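Local coordinates for FG41 Malonate Semialdehyde Decarboxylase (Coryneform bacterium, PDB 4LHP), which belongs to the tautomerase (MIF) superfamily of small alpha/beta enzymes and assembles from three copies of one chain, at residues Thr107-Pro111 against His112-Phe116. Sequence-based numbering, arbitrary orientation.
Sequences TENAP and HDWSF
Asp113 reaches back to Ala110, where its OD2 accepts a hydrogen bond from Ala110 N at 2.8 Å on the anti side of the carboxylate. In return Asp113 N donates to Ala110 O, 2.9 Å away, so one residue grips both backbone polar groups of the other. The other carboxylate oxygen of Asp113, OD1, makes a salt bridge to Lys81 of the second subunit, which should help hold the carboxylate in place. Between these partners, Pro111 suits the first corner because its ring already restrains phi near -58°. His112 takes the second corner; with CG set between its backbone N and carbonyl carbon (chi1 50°), the imidazole swings back so that Ala110 CB lies over one face, a CH-pi contact 3.4 Å from the centroid. A methyl is small enough to sit against this ring face. Flanking the turn, the amide of Asn109 stands at right angles to the indole of Trp114: OD1 receives a weak hydrogen bond from NE1 at 3.0 Å, while ND2 lies over the rim of one face and donates to Ile106 O of the second subunit. Residues 110-113 form a type I beta turn, linking strand 102-109 to the short strand 114-115, which extends a sheet across the trimer interface.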
ATOM      1  N   THR A 107      -2.692   7.807  -4.487  1.00 21.91           N
ATOM      2  CA  THR A 107      -2.522   8.211  -3.096  1.00 13.27           C
ATOM      3  C   THR A 107      -1.324   9.151  -3.005  1.00 17.00           C
ATOM      4  O   THR A 107      -0.238   8.833  -3.487  1.00 21.12           O
ATOM      5  CB  THR A 107      -2.308   6.993  -2.176  1.00 16.37           C
ATOM      6  OG1 THR A 107      -3.465   6.148  -2.220  1.00 13.65           O
ATOM      7  CG2 THR A 107      -2.066   7.437  -0.741  1.00 18.34           C
ATOM      8  N   GLU A 108      -1.525  10.309  -2.382  1.00 17.75           N
ATOM      9  CA  GLU A 108      -0.559  11.401  -2.480  1.00 19.58           C
ATOM     10  C   GLU A 108       0.295  11.613  -1.231  1.00 18.20           C
ATOM     11  O   GLU A 108      -0.066  11.199  -0.128  1.00 14.30           O
ATOM     12  CB  GLU A 108      -1.290  12.701  -2.830  1.00 20.39           C
ATOM     13  CG  GLU A 108      -1.891  12.704  -4.228  1.00 28.65           C
ATOM     14  CD  GLU A 108      -2.608  13.996  -4.560  1.00 24.37           C
ATOM     15  OE1 GLU A 108      -3.232  14.586  -3.652  1.00 17.18           O
ATOM     16  OE2 GLU A 108      -2.544  14.425  -5.733  1.00 16.15           O
ATOM     17  N   ASN A 109       1.442  12.258  -1.431  1.00 16.09           N
ATOM     18  CA  ASN A 109       2.310  12.678  -0.337  1.00 15.43           C
ATOM     19  C   ASN A 109       3.149  13.881  -0.763  1.00 15.29           C
ATOM     20  O   ASN A 109       2.867  14.502  -1.786  1.00 12.85           O
ATOM     21  CB  ASN A 109       3.200  11.523   0.129  1.00 14.39           C
ATOM     22  CG  ASN A 109       4.134  11.018  -0.957  1.00 16.07           C
ATOM     23  OD1 ASN A 109       4.243  11.609  -2.032  1.00 23.25           O
ATOM     24  ND2 ASN A 109       4.819   9.917  -0.674  1.00 17.23           N
ATOM     25  N   ALA A 110       4.175  14.209   0.017  1.00 19.58           N
ATOM     26  CA  ALA A 110       5.002  15.384  -0.256  1.00 22.73           C
ATOM     27  C   ALA A 110       6.368  14.999  -0.822  1.00 20.68           C
ATOM     28  O   ALA A 110       6.821  13.868  -0.653  1.00 17.96           O
ATOM     29  CB  ALA A 110       5.171  16.208   1.014  1.00 18.34           C
ATOM     30  N   PRO A 111       7.033  15.948  -1.499  1.00 14.71           N
ATOM     31  CA  PRO A 111       8.367  15.693  -2.057  1.00 21.14           C
ATOM     32  C   PRO A 111       9.363  15.263  -0.985  1.00 17.95           C
ATOM     33  O   PRO A 111      10.290  14.507  -1.270  1.00 20.03           O
ATOM     34  CB  PRO A 111       8.776  17.049  -2.643  1.00 24.03           C
ATOM     35  CG  PRO A 111       7.508  17.808  -2.820  1.00 27.32           C
ATOM     36  CD  PRO A 111       6.560  17.315  -1.779  1.00 23.46           C
ATOM     37  N   HIS A 112       9.171  15.736   0.242  1.00 16.67           N
ATOM     38  CA  HIS A 112      10.072  15.380   1.332  1.00 14.56           C
ATOM     39  C   HIS A 112       9.747  14.008   1.924  1.00 14.83           C
ATOM     40  O   HIS A 112      10.294  13.627   2.960  1.00 16.89           O
ATOM     41  CB  HIS A 112      10.054  16.452   2.428  1.00 17.00           C
ATOM     42  CG  HIS A 112       8.680  16.839   2.879  1.00 17.27           C
ATOM     43  ND1 HIS A 112       8.097  18.039   2.535  1.00 16.36           N
ATOM     44  CD2 HIS A 112       7.778  16.190   3.652  1.00 19.65           C
ATOM     45  CE1 HIS A 112       6.893  18.111   3.075  1.00 17.54           C
ATOM     46  NE2 HIS A 112       6.675  17.001   3.756  1.00 23.07           N
ATOM     47  N   ASP A 113       8.867  13.263   1.261  1.00 17.46           N
ATOM     48  CA  ASP A 113       8.500  11.926   1.714  1.00  9.91           C
ATOM     49  C   ASP A 113       9.171  10.840   0.880  1.00 20.78           C
ATOM     50  O   ASP A 113       8.666   9.721   0.788  1.00 18.31           O
ATOM     51  CB  ASP A 113       6.983  11.750   1.654  1.00 14.31           C
ATOM     52  CG  ASP A 113       6.261  12.586   2.686  1.00 14.33           C
ATOM     53  OD1 ASP A 113       6.769  12.689   3.820  1.00 16.71           O
ATOM     54  OD2 ASP A 113       5.190  13.142   2.366  1.00 18.29           O
ATOM     55  N   TRP A 114      10.312  11.166   0.278  1.00 16.60           N
ATOM     56  CA  TRP A 114      10.980  10.227  -0.615  1.00 13.56           C
ATOM     57  C   TRP A 114      12.483  10.172  -0.399  1.00 14.86           C
ATOM     58  O   TRP A 114      13.151  11.204  -0.318  1.00 11.95           O
ATOM     59  CB  TRP A 114      10.712  10.602  -2.073  1.00 14.70           C
ATOM     60  CG  TRP A 114       9.262  10.664  -2.428  1.00 18.48           C
ATOM     61  CD1 TRP A 114       8.434  11.740  -2.305  1.00 13.84           C
ATOM     62  CD2 TRP A 114       8.468   9.605  -2.974  1.00 16.02           C
ATOM     63  NE1 TRP A 114       7.171  11.415  -2.738  1.00 19.15           N
ATOM     64  CE2 TRP A 114       7.166  10.110  -3.154  1.00 20.22           C
ATOM     65  CE3 TRP A 114       8.729   8.277  -3.326  1.00 13.76           C
ATOM     66  CZ2 TRP A 114       6.129   9.337  -3.670  1.00 14.86           C
ATOM     67  CZ3 TRP A 114       7.698   7.512  -3.839  1.00 18.86           C
ATOM     68  CH2 TRP A 114       6.414   8.044  -4.005  1.00 15.88           C
ATOM     69  N   SER A 115      13.003   8.952  -0.308  1.00 13.83           N
ATOM     70  CA  SER A 115      14.433   8.714  -0.421  1.00 11.77           C
ATOM     71  C   SER A 115      14.665   7.700  -1.532  1.00 14.19           C
ATOM     72  O   SER A 115      14.144   6.583  -1.486  1.00 12.82           O
ATOM     73  CB  SER A 115      15.016   8.200   0.894  1.00 10.58           C
ATOM     74  OG  SER A 115      16.372   7.822   0.720  1.00 14.46           O
ATOM     75  N   PHE A 116      15.443   8.096  -2.533  1.00 16.62           N
ATOM     76  CA  PHE A 116      15.709   7.239  -3.680  1.00 12.35           C
ATOM     77  C   PHE A 116      16.920   6.349  -3.430  1.00 19.79           C
ATOM     78  O   PHE A 116      17.267   5.508  -4.261  1.00 14.39           O
ATOM     79  CB  PHE A 116      15.924   8.092  -4.930  1.00 18.54           C
ATOM     80  CG  PHE A 116      14.695   8.833  -5.371  1.00 12.24           C
ATOM     81  CD1 PHE A 116      13.903   8.340  -6.394  1.00 17.83           C
ATOM     82  CD2 PHE A 116      14.323  10.014  -4.756  1.00 14.83           C
ATOM     83  CE1 PHE A 116      12.770   9.014  -6.799  1.00 14.94           C
ATOM     84  CE2 PHE A 116      13.191  10.694  -5.158  1.00 17.14           C
ATOM     85  CZ  PHE A 116      12.412  10.192  -6.178  1.00 21.71           C
TER
HETATM   86  O   HOH W   1      13.326  13.737  -1.016  1.00 15.30           O